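PDB 4HBS: putative hydrolase from Bacteroides ovatus, which is of unknown function but, as a five-bladed beta-propeller related to the beta-fructosidase clan, is probably a hydrolase acting on carbohydrate. Local coordinates for residues Gln17-Ser20 with Glu21-Leu24; Leu43-Asn46 with Ala47-Arg51; Thr164-Asn168 with Gln169-Leu173; Gly200-Asp204 with Ala205-Lys209. All blocks are in the same frame, centred on the assembly; numbering follows the deposited sequence.

Contact 1. Residues Gln17-Ser20 with Glu21-Leu24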
loop_
_atom_site.group_PDB
_atom_site.type_symbol
_atom_site.label_atom_id
_atom_site.label_comp_id
_atom_site.label_asym_id
_atom_site.label_seq_id
_atom_site.Cartn_x
_atom_site.Cartn_y
_atom_site.Cartn_z
ATOM N N GLN A 17 20.590 3.205 -16.751
ATOM C CA GLN A 17 21.050 1.965 -17.386
ATOM C C GLN A 17 20.024 0.897 -17.092
ATOM O O GLN A 17 19.951 0.415 -15.957
ATOM C CB GLN A 17 22.452 1.552 -16.873
ATOM C CG GLN A 17 23.573 2.537 -17.251
ATOM C CD GLN A 17 23.935 3.478 -16.112
ATOM O OE1 GLN A 17 24.568 3.077 -15.125
ATOM N NE2 GLN A 17 23.541 4.748 -16.205
ATOM N N ILE A 18 19.181 0.571 -18.093
ATOM C CA ILE A 18 18.095 -0.399 -17.937
ATOM C C ILE A 18 18.486 -1.737 -18.573
ATOM O O ILE A 18 18.790 -1.790 -19.756
ATOM C CB ILE A 18 16.744 0.176 -18.524
ATOM C CG1 ILE A 18 15.993 0.998 -17.456
ATOM C CG2 ILE A 18 15.794 -0.932 -19.031
ATOM C CD1 ILE A 18 16.612 2.173 -17.057
ATOM N N ASP A 19 18.436 -2.817 -17.783
ATOM C CA ASP A 19 18.662 -4.178 -18.274
ATOM C C ASP A 19 17.383 -4.586 -18.992
ATOM O O ASP A 19 16.296 -4.345 -18.468
ATOM C CB ASP A 19 18.977 -5.135 -17.093
ATOM C CG ASP A 19 19.511 -6.522 -17.449
ATOM O OD1 ASP A 19 19.280 -6.978 -18.591
ATOM O OD2 ASP A 19 20.085 -7.181 -16.558
ATOM N N SER A 20 17.495 -5.164 -20.191
ATOM C CA SER A 20 16.322 -5.590 -20.963
ATOM C C SER A 20 15.552 -6.693 -20.226
ATOM O O SER A 20 14.335 -6.797 -20.409
ATOM C CB SER A 20 16.724 -6.054 -22.360
ATOM O OG SER A 20 17.603 -7.165 -22.316
ATOM N N GLU A 21 16.252 -7.479 -19.357
ATOM C CA GLU A 21 15.640 -8.524 -18.524
ATOM C C GLU A 21 14.546 -7.937 -17.583
ATOM O O GLU A 21 13.571 -8.634 -17.295
ATOM C CB GLU A 21 16.726 -9.250 -17.694
ATOM C CG GLU A 21 16.226 -10.484 -16.937
ATOM C CD GLU A 21 15.695 -10.319 -15.514
ATOM O OE1 GLU A 21 15.866 -9.231 -14.921
ATOM O OE2 GLU A 21 15.109 -11.296 -14.990
ATOM N N TRP A 22 14.691 -6.647 -17.145
ATOM C CA TRP A 22 13.736 -5.964 -16.252
ATOM C C TRP A 22 12.351 -5.750 -16.897
ATOM O O TRP A 22 11.384 -5.505 -16.175
ATOM C CB TRP A 22 14.291 -4.603 -15.782
ATOM C CG TRP A 22 15.598 -4.666 -15.029
ATOM C CD1 TRP A 22 16.229 -5.781 -14.559
ATOM C CD2 TRP A 22 16.413 -3.549 -14.633
ATOM N NE1 TRP A 22 17.403 -5.435 -13.929
ATOM C CE2 TRP A 22 17.547 -4.072 -13.967
ATOM C CE3 TRP A 22 16.302 -2.151 -14.784
ATOM C CZ2 TRP A 22 18.534 -3.248 -13.407
ATOM C CZ3 TRP A 22 17.311 -1.339 -14.280
ATOM C CH2 TRP A 22 18.412 -1.888 -13.599
ATOM N N ASN A 23 12.260 -5.819 -18.240
ATOM C CA ASN A 23 11.029 -5.654 -19.011
ATOM C C ASN A 23 10.294 -4.334 -18.638
ATOM O O ASN A 23 9.094 -4.319 -18.345
ATOM C CB ASN A 23 10.116 -6.889 -18.878
ATOM C CG ASN A 23 9.088 -7.051 -19.992
ATOM O OD1 ASN A 23 9.008 -6.245 -20.937
ATOM N ND2 ASN A 23 8.206 -8.047 -19.853
ATOM N N LEU A 24 11.048 -3.228 -18.667
ATOM C CA LEU A 24 10.525 -1.886 -18.435
ATOM C C LEU A 24 10.199 -1.263 -19.800
ATOM O O LEU A 24 10.892 -1.540 -20.783
ATOM C CB LEU A 24 11.544 -1.013 -17.667
ATOM C CG LEU A 24 12.032 -1.534 -16.314
ATOM C CD1 LEU A 24 12.881 -0.514 -15.632
ATOM C CD2 LEU A 24 10.891 -1.897 -15.420
#

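Contact 2. Residues Leu43-Asn46 with Ala47-Arg51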
loop_
_atom_site.group_PDB
_atom_site.type_symbol
_atom_site.label_atom_id
_atom_site.label_comp_id
_atom_site.label_asym_id
_atom_site.label_seq_id
_atom_site.Cartn_x
_atom_site.Cartn_y
_atom_site.Cartn_z
ATOM N N LEU A 43 6.615 -4.002 -16.896
ATOM C CA LEU A 43 5.795 -5.048 -17.509
ATOM C C LEU A 43 6.054 -6.399 -16.863
ATOM O O LEU A 43 5.167 -7.254 -16.909
ATOM C CB LEU A 43 6.005 -5.128 -19.017
ATOM C CG LEU A 43 5.884 -3.813 -19.819
ATOM C CD1 LEU A 43 5.996 -4.092 -21.293
ATOM C CD2 LEU A 43 4.582 -3.079 -19.525
ATOM N N LYS A 44 7.249 -6.595 -16.237
ATOM C CA LYS A 44 7.593 -7.842 -15.526
ATOM C C LYS A 44 6.669 -8.021 -14.333
ATOM O O LYS A 44 6.147 -9.116 -14.122
ATOM C CB LYS A 44 9.059 -7.796 -15.042
ATOM C CG LYS A 44 9.648 -9.109 -14.569
ATOM C CD LYS A 44 11.082 -8.898 -14.063
ATOM C CE LYS A 44 12.087 -9.820 -14.701
ATOM N NZ LYS A 44 12.104 -11.177 -14.081
ATOM N N TYR A 45 6.472 -6.933 -13.540
ATOM C CA TYR A 45 5.613 -6.973 -12.353
ATOM C C TYR A 45 4.167 -6.963 -12.765
ATOM O O TYR A 45 3.409 -7.743 -12.225
ATOM C CB TYR A 45 5.944 -5.863 -11.351
ATOM C CG TYR A 45 7.022 -6.323 -10.401
ATOM C CD1 TYR A 45 8.322 -6.531 -10.845
ATOM C CD2 TYR A 45 6.707 -6.734 -9.111
ATOM C CE1 TYR A 45 9.297 -7.068 -10.009
ATOM C CE2 TYR A 45 7.666 -7.299 -8.274
ATOM C CZ TYR A 45 8.958 -7.491 -8.734
ATOM O OH TYR A 45 9.886 -8.079 -7.896
ATOM N N ASN A 46 3.779 -6.180 -13.777
ATOM C CA ASN A 46 2.399 -6.225 -14.274
ATOM C C ASN A 46 2.036 -7.671 -14.677
ATOM O O ASN A 46 0.917 -8.097 -14.414
ATOM C CB ASN A 46 2.200 -5.273 -15.462
ATOM C CG ASN A 46 2.220 -3.818 -15.076
ATOM O OD1 ASN A 46 2.445 -3.465 -13.920
ATOM N ND2 ASN A 46 1.986 -2.928 -16.029
ATOM N N ALA A 47 3.009 -8.443 -15.239
ATOM C CA ALA A 47 2.796 -9.844 -15.632
ATOM C C ALA A 47 2.716 -10.736 -14.417
ATOM O O ALA A 47 1.867 -11.631 -14.391
ATOM C CB ALA A 47 3.909 -10.321 -16.547
ATOM N N LEU A 48 3.564 -10.495 -13.395
ATOM C CA LEU A 48 3.519 -11.289 -12.165
ATOM C C LEU A 48 2.133 -11.253 -11.520
ATOM O O LEU A 48 1.662 -12.290 -11.060
ATOM C CB LEU A 48 4.560 -10.811 -11.140
ATOM C CG LEU A 48 5.971 -11.312 -11.326
ATOM C CD1 LEU A 48 6.916 -10.577 -10.385
ATOM C CD2 LEU A 48 6.061 -12.841 -11.112
ATOM N N PHE A 49 1.465 -10.085 -11.528
ATOM C CA PHE A 49 0.138 -9.926 -10.947
ATOM C C PHE A 49 -0.990 -10.027 -12.016
ATOM O O PHE A 49 -2.093 -9.533 -11.791
ATOM C CB PHE A 49 0.079 -8.625 -10.154
ATOM C CG PHE A 49 1.003 -8.687 -8.952
ATOM C CD1 PHE A 49 2.368 -8.442 -9.087
ATOM C CD2 PHE A 49 0.518 -9.028 -7.699
ATOM C CE1 PHE A 49 3.222 -8.516 -7.987
ATOM C CE2 PHE A 49 1.376 -9.115 -6.604
ATOM C CZ PHE A 49 2.726 -8.848 -6.753
ATOM N N THR A 50 -0.717 -10.724 -13.151
ATOM C CA THR A 50 -1.699 -11.102 -14.171
ATOM C C THR A 50 -1.782 -12.590 -13.993
ATOM O O THR A 50 -1.023 -13.317 -14.638
ATOM C CB THR A 50 -1.286 -10.683 -15.576
ATOM O OG1 THR A 50 -0.958 -9.317 -15.577
ATOM C CG2 THR A 50 -2.373 -10.882 -16.572
ATOM N N ARG A 51 -2.600 -13.046 -13.016
ATOM C CA ARG A 51 -2.700 -14.463 -12.642
ATOM C C ARG A 51 -4.062 -15.044 -12.998
ATOM O O ARG A 51 -5.018 -14.293 -13.187
ATOM C CB ARG A 51 -2.442 -14.613 -11.140
ATOM C CG ARG A 51 -1.193 -13.856 -10.662
ATOM C CD ARG A 51 -0.748 -14.149 -9.237
ATOM N NE ARG A 51 -0.302 -15.532 -9.075
ATOM C CZ ARG A 51 -1.061 -16.559 -8.695
ATOM N NH1 ARG A 51 -2.342 -16.377 -8.402
ATOM N NH2 ARG A 51 -0.545 -17.774 -8.611
#

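Contact 3. Residues Thr164-Asn168 with Gln169-Leu173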
loop_
_atom_site.group_PDB
_atom_site.type_symbol
_atom_site.label_atom_id
_atom_site.label_comp_id
_atom_site.label_asym_id
_atom_site.label_seq_id
_atom_site.Cartn_x
_atom_site.Cartn_y
_atom_site.Cartn_z
ATOM N N THR A 164 6.972 -3.253 10.209
ATOM C CA THR A 164 8.411 -3.144 10.469
ATOM C C THR A 164 8.920 -4.434 11.067
ATOM O O THR A 164 8.126 -5.245 11.552
ATOM C CB THR A 164 8.732 -1.957 11.422
ATOM O OG1 THR A 164 10.149 -1.810 11.541
ATOM C CG2 THR A 164 8.100 -2.110 12.824
ATOM N N ILE A 165 10.257 -4.603 11.064
ATOM C CA ILE A 165 10.922 -5.748 11.672
ATOM C C ILE A 165 11.511 -5.299 13.007
ATOM O O ILE A 165 12.171 -4.255 13.085
ATOM C CB ILE A 165 12.015 -6.364 10.748
ATOM C CG1 ILE A 165 11.524 -6.534 9.271
ATOM C CG2 ILE A 165 12.507 -7.690 11.318
ATOM C CD1 ILE A 165 10.426 -7.528 9.067
ATOM N N TYR A 166 11.239 -6.071 14.056
ATOM C CA TYR A 166 11.755 -5.824 15.397
ATOM C C TYR A 166 11.970 -7.182 16.069
ATOM O O TYR A 166 11.023 -7.972 16.127
ATOM C CB TYR A 166 10.783 -4.939 16.195
ATOM C CG TYR A 166 11.256 -4.630 17.601
ATOM C CD1 TYR A 166 12.337 -3.785 17.824
ATOM C CD2 TYR A 166 10.635 -5.198 18.707
ATOM C CE1 TYR A 166 12.786 -3.507 19.118
ATOM C CE2 TYR A 166 11.086 -4.945 20.003
ATOM C CZ TYR A 166 12.176 -4.111 20.205
ATOM O OH TYR A 166 12.605 -3.812 21.487
ATOM N N ASN A 167 13.225 -7.472 16.521
ATOM C CA ASN A 167 13.624 -8.724 17.189
ATOM C C ASN A 167 13.273 -9.953 16.324
ATOM O O ASN A 167 12.610 -10.881 16.798
ATOM C CB ASN A 167 12.993 -8.831 18.610
ATOM C CG ASN A 167 13.692 -8.017 19.683
ATOM O OD1 ASN A 167 14.724 -7.355 19.456
ATOM N ND2 ASN A 167 13.168 -8.092 20.904
ATOM N N ASN A 168 13.743 -9.942 15.053
ATOM C CA ASN A 168 13.511 -10.992 14.034
ATOM C C ASN A 168 12.030 -11.458 14.032
ATOM O O ASN A 168 11.717 -12.659 14.107
ATOM C CB ASN A 168 14.482 -12.187 14.207
ATOM C CG ASN A 168 14.620 -13.045 12.940
ATOM O OD1 ASN A 168 14.804 -12.527 11.812
ATOM N ND2 ASN A 168 14.538 -14.375 13.086
ATOM N N GLN A 169 11.135 -10.471 13.989
ATOM C CA GLN A 169 9.687 -10.654 13.961
ATOM C C GLN A 169 9.107 -9.471 13.279
ATOM O O GLN A 169 9.601 -8.360 13.507
ATOM C CB GLN A 169 9.098 -10.770 15.379
ATOM C CG GLN A 169 9.395 -12.073 16.082
ATOM C CD GLN A 169 8.659 -12.184 17.386
ATOM O OE1 GLN A 169 8.339 -11.184 18.049
ATOM N NE2 GLN A 169 8.417 -13.410 17.811
HETATM N N MSE A 170 8.075 -9.660 12.451
HETATM C CA MSE A 170 7.458 -8.534 11.771
HETATM C C MSE A 170 6.224 -8.082 12.541
HETATM O O MSE A 170 5.282 -8.861 12.725
HETATM C CB MSE A 170 7.100 -8.881 10.333
HETATM C CG MSE A 170 6.671 -7.669 9.516
HETATM SE SE MSE A 170 5.849 -8.200 7.885
HETATM C CE MSE A 170 4.204 -8.811 8.620
ATOM N N GLN A 171 6.239 -6.811 12.977
ATOM C CA GLN A 171 5.135 -6.163 13.679
ATOM C C GLN A 171 4.374 -5.372 12.655
ATOM O O GLN A 171 4.983 -4.547 11.966
ATOM C CB GLN A 171 5.647 -5.230 14.781
ATOM C CG GLN A 171 6.734 -5.804 15.653
ATOM C CD GLN A 171 7.118 -4.776 16.668
ATOM O OE1 GLN A 171 7.744 -3.764 16.332
ATOM N NE2 GLN A 171 6.694 -4.952 17.912
HETATM N N MSE A 172 3.066 -5.623 12.521
HETATM C CA MSE A 172 2.224 -4.965 11.531
HETATM C C MSE A 172 0.981 -4.352 12.148
HETATM O O MSE A 172 0.400 -4.940 13.064
HETATM C CB MSE A 172 1.800 -6.004 10.498
HETATM C CG MSE A 172 0.712 -5.505 9.548
HETATM SE SE MSE A 172 0.546 -6.580 8.024
HETATM C CE MSE A 172 0.007 -5.229 6.852
ATOM N N LEU A 173 0.522 -3.214 11.586
ATOM C CA LEU A 173 -0.726 -2.586 11.998
ATOM C C LEU A 173 -1.848 -2.954 11.016
ATOM O O LEU A 173 -1.665 -2.880 9.800
ATOM C CB LEU A 173 -0.626 -1.057 12.068
ATOM C CG LEU A 173 0.403 -0.440 12.962
ATOM C CD1 LEU A 173 0.379 1.035 12.817
ATOM C CD2 LEU A 173 0.191 -0.795 14.420
#

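Contact 4. Residues Gly200-Asp204 with Ala205-Lys209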
loop_
_atom_site.group_PDB
_atom_site.type_symbol
_atom_site.label_atom_id
_atom_site.label_comp_id
_atom_site.label_asym_id
_atom_site.label_seq_id
_atom_site.Cartn_x
_atom_site.Cartn_y
_atom_site.Cartn_z
ATOM N N GLY A 200 11.566 -20.345 9.851
ATOM C CA GLY A 200 11.283 -21.297 8.782
ATOM C C GLY A 200 11.440 -20.703 7.398
ATOM O O GLY A 200 12.219 -19.765 7.198
ATOM N N LYS A 201 10.701 -21.268 6.434
ATOM C CA LYS A 201 10.673 -20.843 5.033
ATOM C C LYS A 201 9.208 -20.674 4.606
ATOM O O LYS A 201 8.365 -21.378 5.155
ATOM C CB LYS A 201 11.384 -21.893 4.167
ATOM C CG LYS A 201 12.882 -21.951 4.447
ATOM C CD LYS A 201 13.642 -22.780 3.414
ATOM C CE LYS A 201 15.135 -22.552 3.463
ATOM N NZ LYS A 201 15.799 -23.001 2.210
ATOM N N PRO A 202 8.847 -19.768 3.650
ATOM C CA PRO A 202 7.422 -19.630 3.265
ATOM C C PRO A 202 6.764 -20.979 2.958
ATOM O O PRO A 202 7.391 -21.841 2.337
ATOM C CB PRO A 202 7.480 -18.725 2.043
ATOM C CG PRO A 202 8.715 -17.948 2.219
ATOM C CD PRO A 202 9.699 -18.845 2.878
ATOM N N GLY A 203 5.554 -21.182 3.486
ATOM C CA GLY A 203 4.850 -22.456 3.374
ATOM C C GLY A 203 4.933 -23.256 4.665
ATOM O O GLY A 203 4.014 -24.025 4.961
ATOM N N ASP A 204 6.047 -23.092 5.469
ATOM C CA ASP A 204 6.204 -23.749 6.787
ATOM C C ASP A 204 5.033 -23.435 7.681
ATOM O O ASP A 204 4.328 -22.447 7.467
ATOM C CB ASP A 204 7.489 -23.279 7.525
ATOM C CG ASP A 204 8.647 -24.241 7.470
ATOM O OD1 ASP A 204 9.312 -24.306 6.420
ATOM O OD2 ASP A 204 8.941 -24.871 8.509
ATOM N N ALA A 205 4.863 -24.226 8.719
ATOM C CA ALA A 205 3.831 -23.976 9.704
ATOM C C ALA A 205 4.183 -22.714 10.519
ATOM O O ALA A 205 3.302 -21.914 10.818
ATOM C CB ALA A 205 3.697 -25.176 10.618
ATOM N N THR A 206 5.476 -22.519 10.827
ATOM C CA THR A 206 5.954 -21.385 11.617
ATOM C C THR A 206 6.087 -20.075 10.817
ATOM O O THR A 206 5.771 -19.014 11.354
ATOM C CB THR A 206 7.314 -21.742 12.266
ATOM O OG1 THR A 206 8.216 -22.255 11.280
ATOM C CG2 THR A 206 7.164 -22.774 13.361
ATOM N N TYR A 207 6.578 -20.139 9.565
ATOM C CA TYR A 207 6.845 -18.941 8.755
ATOM C C TYR A 207 5.602 -18.098 8.428
ATOM O O TYR A 207 4.669 -18.574 7.766
ATOM C CB TYR A 207 7.552 -19.299 7.454
ATOM C CG TYR A 207 8.304 -18.121 6.888
ATOM C CD1 TYR A 207 9.572 -17.791 7.352
ATOM C CD2 TYR A 207 7.718 -17.282 5.952
ATOM C CE1 TYR A 207 10.256 -16.686 6.861
ATOM C CE2 TYR A 207 8.393 -16.176 5.455
ATOM C CZ TYR A 207 9.667 -15.887 5.905
ATOM O OH TYR A 207 10.340 -14.802 5.405
HETATM N N MSE A 208 5.659 -16.800 8.838
HETATM C CA MSE A 208 4.613 -15.784 8.694
HETATM C C MSE A 208 3.318 -16.177 9.445
HETATM O O MSE A 208 2.234 -15.686 9.110
HETATM C CB MSE A 208 4.336 -15.434 7.214
HETATM C CG MSE A 208 5.158 -14.254 6.706
HETATM SE SE MSE A 208 4.904 -12.574 7.692
HETATM C CE MSE A 208 6.537 -11.812 7.316
ATOM N N LYS A 209 3.447 -16.984 10.524
ATOM C CA LYS A 209 2.305 -17.343 11.355
ATOM C C LYS A 209 2.074 -16.173 12.296
ATOM O O LYS A 209 3.051 -15.585 12.779
ATOM C CB LYS A 209 2.540 -18.660 12.136
#

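Contact 1. Residues Gln17-Ser20 with Glu21-Leu24
The indole of Trp-22 lies against the backbone and CB of Asp-19. Asp-19 CB sits over one face of the five-membered ring, 3.6 Å from its centroid and 12° off the normal. This is a CH-pi contact, nearly over the middle of the five-membered ring and so off-centre on the indole as a whole. At the edge of the indole, in its plane, lies OE1 of Glu-21. The carbonyl O of Gln-17 and the CA of Ile-18 approach the six-membered ring obliquely. Ile-18 also meets the indole with its side chain, CG1 to Trp-22 CE3. The same CG1 touches Leu-24 CD1 at 3.9 Å, and these two side chains cross at about a right angle.

The chain here makes a short 3-10 turn that leads into strand 24-26, an outermost strand of its five-stranded antiparallel sheet. Trp-22 N donates to Asp-19 O at 3.1 Å, and Asn-23 N to Ser-20 O at 3.2 Å. Asp-19 also bonds the start of the turn with its side chain. With CG anti to the backbone N (chi1 -168°), OD1 receives Glu-21 N at 3.2 Å, and the N-H comes from above the carboxylate plane. The bond is fairly straight, 166° at the hydrogen. The two carboxylates, Asp-19 and Glu-21, do not touch each other. Glu-21 OE2 instead forms a salt bridge with Lys-44, which probably eases the nearness of two like charges. Beyond the turn, Arg-367 makes a cation-pi contact with Trp-22, and Phe-403 of strand 399-403 touches Ile-18, Trp-22 and Leu-24.

Contact 2. Residues Leu43-Asn46 with Ala47-Arg51
Tyr-45 and Leu-48 lie side by side on one short helix, 43-48, which follows directly on strand 38-42. Leu-48 CD1 stands over the centre of the phenol ring, 3.9 Å from the centroid and 8° off the normal, a CH-pi contact. Leu-48 CG is anti to its own carbonyl carbon (chi1 -82°), which carries CD1 over the Tyr-45 face. Phe-49 flanks Tyr-45 as well, with CE1 4.1 Å from Tyr-45 CD2.

The backbone holds these groups in place. Ala-47 N donates to Leu-43 O, Leu-48 N to Lys-44 O at 3.0 Å, and Phe-49 N to Tyr-45 O at 3.1 Å. Phe-49 is the first residue to leave helical geometry, and Thr-50 N then bonds to Ala-47 O.

Further out, Tyr-45 OH is hydrogen-bonded to Glu-106 and Gln-102, which fix the far end of the ring. Asn-46 OD1 receives Phe-399 N, joining the helix to the chain at strand 399-403. Trp-73 of strand 71-75 meets the Phe-49 ring. A bound glycerol, probably from the crystallisation liquor, lies near Tyr-45. The carbonyl O of Tyr-45 sits at the edge of the Phe-49 ring, in its plane, 3.4 Å from Phe-49 CD1.

Contact 3. Residues Thr164-Asn168 with Gln169-Leu173
Three backbone hydrogen bonds tie Thr-164 and Tyr-166 to Gln-171 and Gln-169. Thr-164 N donates to Gln-171 O at 3.0 Å, and Gln-171 N returns a bond to Thr-164 O at 2.8 Å. These two make Thr-164 and Gln-171 an antiparallel hydrogen-bonded pair. Tyr-166 N donates to Gln-169 O at 2.9 Å, almost straight at 175°. The bonds hold together the end of a beta hairpin, strands 156-165 and 169-178, in a four-stranded antiparallel sheet of the propeller. Asn-167 and Asn-168 turn the chain, both with positive phi.

Next to the Thr-164/Gln-171 pair, Ile-165 and Met-170 form a non-hydrogen-bonded pair. Ile-165 CD1 packs 3.8 Å from CG of Met-170, a selenomethionine. Phe-72 of strand 71-75 also touches Met-170.

Thr-164 and Gln-171 share the other face. With CG anti to the carbonyl carbon (chi1 -45°), the Gln-171 side chain stretches alongside Tyr-166. Its OE1 reaches Tyr-166 CB at 3.3 Å, and the amide and ring planes are 26° apart. Thr-164 CG2 lies 3.9 Å from the same OE1 of Gln-171. The polar partners of this amide are in a neighbouring loop: OE1 receives Leu-256 N and NE2 donates to Asp-255. Bonded through both its O and its N, the amide is probably fixed in its rotation and links the hairpin to that loop, while the Ile-165/Met-170 pair contributes apolar packing.

Contact 4. Residues Gly200-Asp204 with Ala205-Lys209
Pro-202 and Tyr-207 run alongside each other in the same direction, with the pyrrolidine over one face of the phenol ring. Pro-202 CD is 4.0 Å from the ring centroid and 16° off its normal, a CH-pi contact. Pro-202 CG lies above the same face, displaced outward past the CD2-CE2 side, 3.7 Å from Tyr-207 CE2. Pro-202 N also lies over this face, offset toward the rim. With CG anti to the backbone N (chi1 -157°), the Tyr-207 ring turns back under Pro-202. Backbone atoms before the proline also touch Tyr-207: Gly-200 O is 3.3 Å from Tyr-207 CD1, oblique to the ring, and Lys-201 O is 3.2 Å from Tyr-207 CB.

Asp-204 and Thr-206 are a second side-by-side pair, but looser. Asp-204 OD2 is 3.9 Å from Thr-206 OG1, which instead bonds to the carbonyl of Glu-199.

Two type II beta turns shape the loop. The first, Lys-201 to Asp-204, is closed by Asp-204 N to Lys-201 O at 2.9 Å. Asp-204 OD1 adds a weak bond from Lys-201 N. Gly-203, with its positive phi, takes the third position of this turn, where type II favours glycine. The second turn, Thr-206 to Lys-209, is closed by Lys-209 N to Thr-206 O at 3.2 Å.

The loop connects strands 187-197 and 210-218, neighbours in a four-stranded antiparallel sheet. Tyr-207 OH bonds to Asp-68 and Asn-70, in the chain between strands 60-65 and 71-75. Val-101 of strand 98-102 touches both Pro-202 and Tyr-207, so the loop packs on the adjoining sheet.

The four contacts follow one another along the chain, and none nests in or crosses another. Contact 1 forms a turn just before strand 24-26. Contact 2 is the helix after strand 38-42, the next strand of that sheet. The two touch: Lys-44 of contact 2 meets Glu-21 of contact 1, and Asn-23 O probably bonds Leu-43 N. Contact 3 closes a hairpin between strands 156-165 and 169-178. Contact 4 shapes the loop from 187-197 to 210-218 in the same sheet. Contacts 3 and 4 meet through Met-170 and Met-208. The two pairs are separate: contacts 2 and 4 come no closer than about 13 Å between nearest atoms.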